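Cycloalternan-forming enzyme (Listeria monocytogenes serovar 1/2a, PDB 5F7U) belongs to glycosyl hydrolase family 31, combining a TIM barrel with several beta domains and a carbohydrate-binding module, and holds glycans at several sites. Local coordinates at residues 647-652 against 692-697; 652-657 against 769-774; 785-788 against 792-795. The protein carries 1 engineered substitution. All blocks are in the same frame, centred on the assembly; numbering follows the deposited sequence.

Contact 1 (647-652 against 692-697); sequences RATAMA and QKYLYT
A650 rests on the ring of Y694, and this CH-pi contact carries most of the meeting between the two helices. CB of A650 lies 3.7 Å from the centroid of the Y694 ring and 8° off its normal, so the methyl sits over the middle of one face. CA of A650 lies over the same face, closer to the root of the ring, at 3.8 Å from Y694 CG. The ring therefore lies flat against the flank of the alanine. The backbones come close here, with the CA atoms of A650 and Y694 5.7 Å apart.

The second apolar touch is at the base of the tyrosine. CG2 of T649 meets CB of Y694 at 3.9 Å. A chi1 of -68° sets CG2 anti to the backbone N and leaves OG1 beside that N, where it hydrogen-bonds Y645 O one turn back. The threonine thus gives its methyl to the neighbouring helix and its hydroxyl to its own.

The polar ends turn elsewhere. Y694 OH bonds to D790 O, which K693 NZ also reaches. Within its own helix T697 OG1 adds a hydrogen bond to K693 O.

Helix 642-653 lies in the chain between barrel strands 628-631 and 657-660. A648, M651 and A652 pack on W630 of strand 628-631. M651 also touches helix 607-622, while T649 and A650 meet helix 687-700.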
loop_
_atom_site.group_PDB
_atom_site.type_symbol
_atom_site.label_atom_id
_atom_site.label_comp_id
_atom_site.label_asym_id
_atom_site.label_seq_id
_atom_site.Cartn_x
_atom_site.Cartn_y
_atom_site.Cartn_z
ATOM N N ARG A 647 0.636 -0.735 20.314
ATOM C CA ARG A 647 1.059 0.196 19.252
ATOM C C ARG A 647 0.610 -0.278 17.884
ATOM O O ARG A 647 0.122 0.522 17.074
ATOM C CB ARG A 647 2.581 0.417 19.272
ATOM C CG ARG A 647 3.118 1.103 20.523
ATOM C CD ARG A 647 2.467 2.472 20.730
ATOM N NE ARG A 647 3.184 3.327 21.671
ATOM C CZ ARG A 647 2.699 4.460 22.158
ATOM N NH1 ARG A 647 1.506 4.908 21.749
ATOM N NH2 ARG A 647 3.422 5.159 23.016
ATOM N N ALA A 648 0.760 -1.580 17.643
ATOM C CA ALA A 648 0.375 -2.208 16.392
ATOM C C ALA A 648 -1.146 -2.184 16.214
ATOM O O ALA A 648 -1.624 -1.883 15.121
ATOM C CB ALA A 648 0.894 -3.632 16.348
ATOM N N THR A 649 -1.879 -2.479 17.287
ATOM C CA THR A 649 -3.345 -2.431 17.282
ATOM C C THR A 649 -3.843 -1.074 16.796
ATOM O O THR A 649 -4.700 -1.016 15.912
ATOM C CB THR A 649 -3.906 -2.695 18.686
ATOM O OG1 THR A 649 -3.653 -4.047 19.052
ATOM C CG2 THR A 649 -5.408 -2.401 18.772
ATOM N N ALA A 650 -3.301 0.001 17.366
ATOM C CA ALA A 650 -3.756 1.354 17.060
ATOM C C ALA A 650 -3.518 1.673 15.580
ATOM O O ALA A 650 -4.409 2.192 14.890
ATOM C CB ALA A 650 -3.023 2.358 17.933
ATOM N N MET A 651 -2.312 1.373 15.102
ATOM C CA MET A 651 -1.997 1.625 13.695
ATOM C C MET A 651 -2.901 0.757 12.793
ATOM O O MET A 651 -3.450 1.262 11.821
ATOM C CB MET A 651 -0.511 1.420 13.406
ATOM C CG MET A 651 -0.121 1.634 11.937
ATOM S SD MET A 651 -0.335 0.116 10.975
ATOM C CE MET A 651 -0.186 0.745 9.312
ATOM N N ALA A 652 -3.063 -0.521 13.144
ATOM C CA ALA A 652 -3.817 -1.465 12.308
ATOM C C ALA A 652 -5.270 -1.044 12.144
ATOM O O ALA A 652 -5.856 -1.186 11.050
ATOM C CB ALA A 652 -3.740 -2.881 12.880
ATOM N N GLN A 692 -10.243 -2.938 22.129
ATOM C CA GLN A 692 -11.645 -2.557 21.931
ATOM C C GLN A 692 -11.781 -1.100 21.513
ATOM O O GLN A 692 -12.520 -0.796 20.570
ATOM C CB GLN A 692 -12.445 -2.810 23.208
ATOM C CG GLN A 692 -12.672 -4.286 23.506
ATOM C CD GLN A 692 -13.228 -4.511 24.896
ATOM O OE1 GLN A 692 -13.133 -3.644 25.760
ATOM N NE2 GLN A 692 -13.825 -5.690 25.127
ATOM N N LYS A 693 -11.045 -0.201 22.169
ATOM C CA LYS A 693 -11.113 1.223 21.817
ATOM C C LYS A 693 -10.815 1.402 20.333
ATOM O O LYS A 693 -11.562 2.073 19.628
ATOM C CB LYS A 693 -10.163 2.061 22.664
ATOM C CG LYS A 693 -10.129 3.538 22.257
ATOM C CD LYS A 693 -9.370 4.430 23.239
ATOM C CE LYS A 693 -7.858 4.340 23.043
ATOM N NZ LYS A 693 -7.127 5.467 23.708
ATOM N N TYR A 694 -9.717 0.808 19.871
ATOM C CA TYR A 694 -9.313 0.973 18.474
ATOM C C TYR A 694 -10.215 0.251 17.481
ATOM O O TYR A 694 -10.569 0.827 16.455
ATOM C CB TYR A 694 -7.820 0.650 18.285
ATOM C CG TYR A 694 -7.031 1.764 18.885
ATOM C CD1 TYR A 694 -7.017 3.022 18.279
ATOM C CD2 TYR A 694 -6.396 1.610 20.115
ATOM C CE1 TYR A 694 -6.366 4.095 18.868
ATOM C CE2 TYR A 694 -5.729 2.683 20.718
ATOM C CZ TYR A 694 -5.723 3.913 20.086
ATOM O OH TYR A 694 -5.075 4.982 20.676
ATOM N N LEU A 695 -10.598 -0.989 17.785
ATOM C CA LEU A 695 -11.546 -1.684 16.921
ATOM C C LEU A 695 -12.890 -0.936 16.840
ATOM O O LEU A 695 -13.454 -0.786 15.750
ATOM C CB LEU A 695 -11.768 -3.132 17.352
ATOM C CG LEU A 695 -12.817 -3.913 16.537
ATOM C CD1 LEU A 695 -12.516 -3.921 15.036
ATOM C CD2 LEU A 695 -12.982 -5.324 17.080
ATOM N N TYR A 696 -13.407 -0.485 17.986
ATOM C CA TYR A 696 -14.688 0.249 17.967
ATOM C C TYR A 696 -14.552 1.563 17.218
ATOM O O TYR A 696 -15.452 1.941 16.462
ATOM C CB TYR A 696 -15.256 0.494 19.371
ATOM C CG TYR A 696 -15.450 -0.744 20.241
ATOM C CD1 TYR A 696 -15.550 -2.037 19.688
ATOM C CD2 TYR A 696 -15.589 -0.603 21.625
ATOM C CE1 TYR A 696 -15.724 -3.159 20.501
ATOM C CE2 TYR A 696 -15.766 -1.709 22.446
ATOM C CZ TYR A 696 -15.831 -2.979 21.879
ATOM O OH TYR A 696 -16.002 -4.052 22.715
ATOM N N THR A 697 -13.423 2.246 17.402
ATOM C CA THR A 697 -13.162 3.466 16.626
ATOM C C THR A 697 -13.209 3.190 15.121
ATOM O O THR A 697 -13.830 3.961 14.357
ATOM C CB THR A 697 -11.841 4.172 17.044
ATOM O OG1 THR A 697 -11.962 4.568 18.414
ATOM C CG2 THR A 697 -11.614 5.430 16.221
#

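Contact 2 (652-657 against 769-774); sequences AAFAPI and VDIWNG. With GLC (alpha-D-glucopyranose), chain B.
OD2 of D770 is gripped by several groups. It accepts a bond from O6 of alpha-D-glucopyranose in chain B at 2.6 Å, is hydrogen-bonded to Y785 OH, and takes a weak bond from N773 ND2. The same ND2 donates to O5 of this sugar at 3.0 Å, so D770 and N773 hold one edge of it together. With CG anti to the backbone N (chi1 -176°), the D770 carboxylate lies beside the carbonyl carbon, on the side of the chain that follows. There its other oxygen, OD1, accepts from W772 N at 2.9 Å, nearly along the C-O axis. This is an Asx turn, and it holds the carboxylate by its own backbone.

Behind the turn the contact is apolar. F654 and W772 reach toward each other from opposite directions. F654 CZ meets W772 CZ2 at 4.0 Å, a tilted approach of the two rings. F654 CE2 lies 4.4 Å from CD1 of I771, a looser touch. CG1 of I771 lies 4.0 Å above the plane of the W772 ring, toward its rim, so these two side chains form one apolar surface for the phenylalanine. T697 of helix 687-700 touches both F654 and W772.

F654, in the segment that follows on from helix 642-653 of the TIM-barrel domain, thus packs on the loop after strand 767-770 of the family 31 C-terminal domain. D770 and N773 of that turn belong to a glycan pocket, which H777, Y785 and Y786 also line.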
loop_
_atom_site.group_PDB
_atom_site.type_symbol
_atom_site.label_atom_id
_atom_site.label_comp_id
_atom_site.label_asym_id
_atom_site.label_seq_id
_atom_site.Cartn_x
_atom_site.Cartn_y
_atom_site.Cartn_z
ATOM N N ALA A 652 -3.063 -0.521 13.144
ATOM C CA ALA A 652 -3.817 -1.465 12.308
ATOM C C ALA A 652 -5.270 -1.044 12.144
ATOM O O ALA A 652 -5.856 -1.186 11.050
ATOM C CB ALA A 652 -3.740 -2.881 12.880
ATOM N N ALA A 653 -5.848 -0.509 13.222
ATOM C CA ALA A 653 -7.234 -0.040 13.198
ATOM C C ALA A 653 -7.376 1.184 12.284
ATOM O O ALA A 653 -8.471 1.459 11.794
ATOM C CB ALA A 653 -7.703 0.286 14.613
ATOM N N PHE A 654 -6.259 1.871 12.025
ATOM C CA PHE A 654 -6.205 3.024 11.101
ATOM C C PHE A 654 -5.408 2.710 9.835
ATOM O O PHE A 654 -4.694 3.587 9.305
ATOM C CB PHE A 654 -5.643 4.283 11.812
ATOM C CG PHE A 654 -6.642 4.968 12.701
ATOM C CD1 PHE A 654 -6.900 4.482 13.982
ATOM C CD2 PHE A 654 -7.382 6.082 12.235
ATOM C CE1 PHE A 654 -7.842 5.099 14.814
ATOM C CE2 PHE A 654 -8.313 6.710 13.064
ATOM C CZ PHE A 654 -8.547 6.213 14.355
ATOM N N ALA A 655 -5.495 1.450 9.379
ATOM C CA ALA A 655 -4.859 1.057 8.120
ATOM C C ALA A 655 -5.922 0.484 7.182
ATOM O O ALA A 655 -7.073 0.298 7.609
ATOM C CB ALA A 655 -3.714 0.074 8.375
ATOM N N PRO A 656 -5.591 0.281 5.880
ATOM C CA PRO A 656 -6.664 -0.094 4.938
ATOM C C PRO A 656 -7.382 -1.394 5.325
ATOM O O PRO A 656 -8.612 -1.427 5.301
ATOM C CB PRO A 656 -5.915 -0.253 3.603
ATOM C CG PRO A 656 -4.748 0.690 3.738
ATOM C CD PRO A 656 -4.309 0.510 5.174
ATOM N N ILE A 657 -6.623 -2.414 5.725
ATOM C CA ILE A 657 -7.177 -3.716 6.128
ATOM C C ILE A 657 -6.568 -4.104 7.476
ATOM O O ILE A 657 -5.336 -4.104 7.636
ATOM C CB ILE A 657 -6.882 -4.838 5.087
ATOM C CG1 ILE A 657 -7.351 -4.483 3.655
ATOM C CG2 ILE A 657 -7.419 -6.201 5.557
ATOM C CD1 ILE A 657 -8.866 -4.376 3.459
ATOM N N VAL A 769 -6.894 19.249 13.576
ATOM C CA VAL A 769 -7.579 19.164 14.857
ATOM C C VAL A 769 -7.520 17.723 15.336
ATOM O O VAL A 769 -7.859 16.807 14.596
ATOM C CB VAL A 769 -9.048 19.668 14.757
ATOM C CG1 VAL A 769 -9.757 19.487 16.091
ATOM C CG2 VAL A 769 -9.086 21.130 14.324
ATOM N N ASP A 770 -7.075 17.544 16.577
ATOM C CA ASP A 770 -6.999 16.234 17.232
ATOM C C ASP A 770 -8.406 15.645 17.298
ATOM O O ASP A 770 -9.299 16.237 17.903
ATOM C CB ASP A 770 -6.416 16.477 18.633
ATOM C CG ASP A 770 -6.181 15.210 19.426
ATOM O OD1 ASP A 770 -7.000 14.273 19.353
ATOM O OD2 ASP A 770 -5.175 15.200 20.168
ATOM N N ILE A 771 -8.626 14.495 16.666
ATOM C CA ILE A 771 -9.997 13.945 16.589
ATOM C C ILE A 771 -10.544 13.409 17.914
ATOM O O ILE A 771 -11.751 13.191 18.039
ATOM C CB ILE A 771 -10.178 12.893 15.462
ATOM C CG1 ILE A 771 -9.425 11.589 15.778
ATOM C CG2 ILE A 771 -9.718 13.494 14.123
ATOM C CD1 ILE A 771 -9.823 10.406 14.906
ATOM N N TRP A 772 -9.659 13.187 18.885
ATOM C CA TRP A 772 -10.033 12.558 20.146
ATOM C C TRP A 772 -10.520 13.575 21.165
ATOM O O TRP A 772 -11.306 13.233 22.042
ATOM C CB TRP A 772 -8.826 11.836 20.748
ATOM C CG TRP A 772 -8.192 10.857 19.818
ATOM C CD1 TRP A 772 -6.997 11.002 19.148
ATOM C CD2 TRP A 772 -8.691 9.559 19.476
ATOM N NE1 TRP A 772 -6.735 9.874 18.392
ATOM C CE2 TRP A 772 -7.752 8.971 18.577
ATOM C CE3 TRP A 772 -9.835 8.834 19.837
ATOM C CZ2 TRP A 772 -7.927 7.687 18.039
ATOM C CZ3 TRP A 772 -10.013 7.535 19.299
ATOM C CH2 TRP A 772 -9.060 6.985 18.407
ATOM N N ASN A 773 -10.030 14.814 21.056
ATOM C CA ASN A 773 -10.193 15.802 22.132
ATOM C C ASN A 773 -10.407 17.271 21.702
ATOM O O ASN A 773 -10.641 18.138 22.557
ATOM C CB ASN A 773 -9.020 15.691 23.145
ATOM C CG ASN A 773 -7.647 15.961 22.512
ATOM O OD1 ASN A 773 -7.485 16.839 21.659
ATOM N ND2 ASN A 773 -6.642 15.171 22.924
ATOM N N GLY A 774 -10.314 17.562 20.401
ATOM C CA GLY A 774 -10.502 18.932 19.924
ATOM C C GLY A 774 -9.316 19.870 20.069
ATOM O O GLY A 774 -9.474 21.093 19.911
HETATM C C1 GLC B . -3.067 15.186 24.077
HETATM C C2 GLC B . -1.581 15.019 23.753
HETATM C C3 GLC B . -0.946 16.404 23.564
HETATM C C4 GLC B . -1.733 17.230 22.532
HETATM C C5 GLC B . -3.198 17.343 22.980
HETATM C C6 GLC B . -4.114 18.118 22.038
HETATM O O2 GLC B . -0.940 14.324 24.829
HETATM O O3 GLC B . 0.436 16.278 23.209
HETATM O O4 GLC B . -1.167 18.533 22.376
HETATM O O5 GLC B . -3.719 16.010 23.093
HETATM O O6 GLC B . -4.066 17.525 20.735
#

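Contact 3 (785-788 against 792-795); sequences YYAD and LPVF. With GLC (alpha-D-glucopyranose), chain B; GLC (alpha-D-glucopyranose), chain C.
Y785 lies between P793 and a bound sugar. CB of P793 is 3.8 Å from the centroid of the Y785 ring and 9° off its normal, a CH-pi contact centred on the face. CG of the same proline comes to 3.5 Å from Y785 CD1. On the opposite face C2 of alpha-D-glucopyranose in chain B lies 3.6 Å above the ring plane, also over the centre. The ring is a flat platform, with proline on one face and sugar on the other. Chi1 of -167° carries it away from its own backbone N and across to the second segment.

F795 approaches the ring obliquely. Its CZ lies 3.6 Å from Y785 CD2, which sits near the plane of the F795 ring at its edge; the planes stand at 87°. Just after strand 781-786, A787 adds a lighter touch, its CB near P793 CD.

Backbone next to the platform also bonds the sugar. Y786 N donates to O3 at 3.0 Å, and O2 donates to Y786 O at 2.6 Å. The Y786 ring lies by both sugars, with O2 of chain B near its plane at the edge and O5 of the chain C alpha-D-glucopyranose close to CD2. An aromatic ring under a sugar, with polar bonds round the rim, is a common design of glycan-binding sites. D770, N773 and H777 complete this pocket.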
loop_
_atom_site.group_PDB
_atom_site.type_symbol
_atom_site.label_atom_id
_atom_site.label_comp_id
_atom_site.label_asym_id
_atom_site.label_seq_id
_atom_site.Cartn_x
_atom_site.Cartn_y
_atom_site.Cartn_z
ATOM N N TYR A 785 3.819 15.362 20.311
ATOM C CA TYR A 785 2.560 14.885 20.880
ATOM C C TYR A 785 2.860 13.831 21.936
ATOM O O TYR A 785 3.537 12.824 21.647
ATOM C CB TYR A 785 1.692 14.284 19.760
ATOM C CG TYR A 785 0.229 14.005 20.083
ATOM C CD1 TYR A 785 -0.145 12.852 20.768
ATOM C CD2 TYR A 785 -0.790 14.858 19.617
ATOM C CE1 TYR A 785 -1.487 12.563 21.023
ATOM C CE2 TYR A 785 -2.127 14.581 19.857
ATOM C CZ TYR A 785 -2.467 13.436 20.564
ATOM O OH TYR A 785 -3.788 13.145 20.805
ATOM N N TYR A 786 2.378 14.055 23.168
ATOM C CA TYR A 786 2.552 13.041 24.200
ATOM C C TYR A 786 1.539 11.922 23.967
ATOM O O TYR A 786 0.319 12.141 24.022
ATOM C CB TYR A 786 2.407 13.607 25.629
ATOM C CG TYR A 786 2.464 12.500 26.671
ATOM C CD1 TYR A 786 3.669 11.844 26.954
ATOM C CD2 TYR A 786 1.307 12.085 27.344
ATOM C CE1 TYR A 786 3.726 10.806 27.891
ATOM C CE2 TYR A 786 1.350 11.052 28.279
ATOM C CZ TYR A 786 2.557 10.424 28.550
ATOM O OH TYR A 786 2.593 9.429 29.491
ATOM N N ALA A 787 2.060 10.720 23.718
ATOM C CA ALA A 787 1.197 9.563 23.498
ATOM C C ALA A 787 1.664 8.405 24.361
ATOM O O ALA A 787 2.678 7.740 24.059
ATOM C CB ALA A 787 1.205 9.171 22.023
ATOM N N ASP A 788 0.931 8.152 25.442
ATOM C CA ASP A 788 1.206 6.955 26.229
ATOM C C ASP A 788 0.840 5.743 25.390
ATOM O O ASP A 788 0.368 5.893 24.251
ATOM C CB ASP A 788 0.473 6.978 27.587
ATOM C CG ASP A 788 -1.053 6.849 27.470
ATOM O OD1 ASP A 788 -1.612 6.316 26.480
ATOM O OD2 ASP A 788 -1.716 7.276 28.436
ATOM N N LEU A 792 -3.030 7.210 20.303
ATOM C CA LEU A 792 -2.594 7.346 18.905
ATOM C C LEU A 792 -2.913 8.759 18.415
ATOM O O LEU A 792 -4.083 9.106 18.350
ATOM C CB LEU A 792 -3.362 6.326 18.030
ATOM C CG LEU A 792 -3.126 6.342 16.514
ATOM C CD1 LEU A 792 -1.765 5.751 16.183
ATOM C CD2 LEU A 792 -4.193 5.525 15.820
ATOM N N PRO A 793 -1.900 9.557 18.020
ATOM C CA PRO A 793 -2.209 10.899 17.468
ATOM C C PRO A 793 -2.920 10.771 16.120
ATOM O O PRO A 793 -2.379 10.157 15.204
ATOM C CB PRO A 793 -0.825 11.538 17.259
ATOM C CG PRO A 793 0.128 10.691 18.055
ATOM C CD PRO A 793 -0.450 9.304 18.088
ATOM N N VAL A 794 -4.136 11.306 16.017
ATOM C CA VAL A 794 -4.872 11.349 14.737
ATOM C C VAL A 794 -5.520 12.724 14.624
ATOM O O VAL A 794 -6.165 13.168 15.572
ATOM C CB VAL A 794 -5.964 10.257 14.603
ATOM C CG1 VAL A 794 -6.606 10.326 13.217
ATOM C CG2 VAL A 794 -5.386 8.844 14.789
ATOM N N PHE A 795 -5.351 13.374 13.471
ATOM C CA PHE A 795 -5.829 14.745 13.262
ATOM C C PHE A 795 -6.660 14.869 11.996
ATOM O O PHE A 795 -6.347 14.243 10.973
ATOM C CB PHE A 795 -4.656 15.718 13.144
ATOM C CG PHE A 795 -3.594 15.523 14.191
ATOM C CD1 PHE A 795 -2.614 14.538 14.029
ATOM C CD2 PHE A 795 -3.570 16.330 15.348
ATOM C CE1 PHE A 795 -1.636 14.346 14.998
ATOM C CE2 PHE A 795 -2.574 16.155 16.306
ATOM C CZ PHE A 795 -1.607 15.159 16.130
HETATM C C1 GLC B . -3.067 15.186 24.077
HETATM C C2 GLC B . -1.581 15.019 23.753
HETATM C C3 GLC B . -0.946 16.404 23.564
HETATM C C4 GLC B . -1.733 17.230 22.532
HETATM C C5 GLC B . -3.198 17.343 22.980
HETATM C C6 GLC B . -4.114 18.118 22.038
HETATM O O2 GLC B . -0.940 14.324 24.829
HETATM O O3 GLC B . 0.436 16.278 23.209
HETATM O O4 GLC B . -1.167 18.533 22.376
HETATM O O5 GLC B . -3.719 16.010 23.093
HETATM O O6 GLC B . -4.066 17.525 20.735
HETATM C C1 GLC C . 0.673 15.485 29.960
HETATM C C2 GLC C . -0.566 16.348 30.303
HETATM C C3 GLC C . -1.532 16.519 29.115
HETATM C C4 GLC C . -0.676 17.132 27.993
HETATM C C5 GLC C . 0.499 16.219 27.590
HETATM C C6 GLC C . 1.726 17.055 27.204
HETATM O O1 GLC C . 0.718 14.260 30.713
HETATM O O2 GLC C . -1.219 15.895 31.498
HETATM O O3 GLC C . -2.701 17.253 29.589
HETATM O O4 GLC C . -1.417 17.447 26.811
HETATM O O5 GLC C . 0.797 15.182 28.552
HETATM O O6 GLC C . 2.808 17.030 28.144
#

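All three contacts are largely buried, but only contacts 2 and 3 reach a ligand. Contact 1 is pure helix packing within the TIM-barrel domain. Contact 2 takes up the residues that follow from the same helix 642-653 and packs them on the C-terminal domain. Contact 3 lies wholly in that domain, and its strand 794-797 neighbours strand 767-770 of contact 2 in one sheet, joined by a backbone hydrogen bond between I771 and V794. Contacts 2 and 3 grasp the same sugar, the first through side-chain polar groups and the second through a ring face and backbone. R647 ties contact 1 to contact 3 by bonding A787 O, and Y694 packs against both A653 and W772 of contact 2.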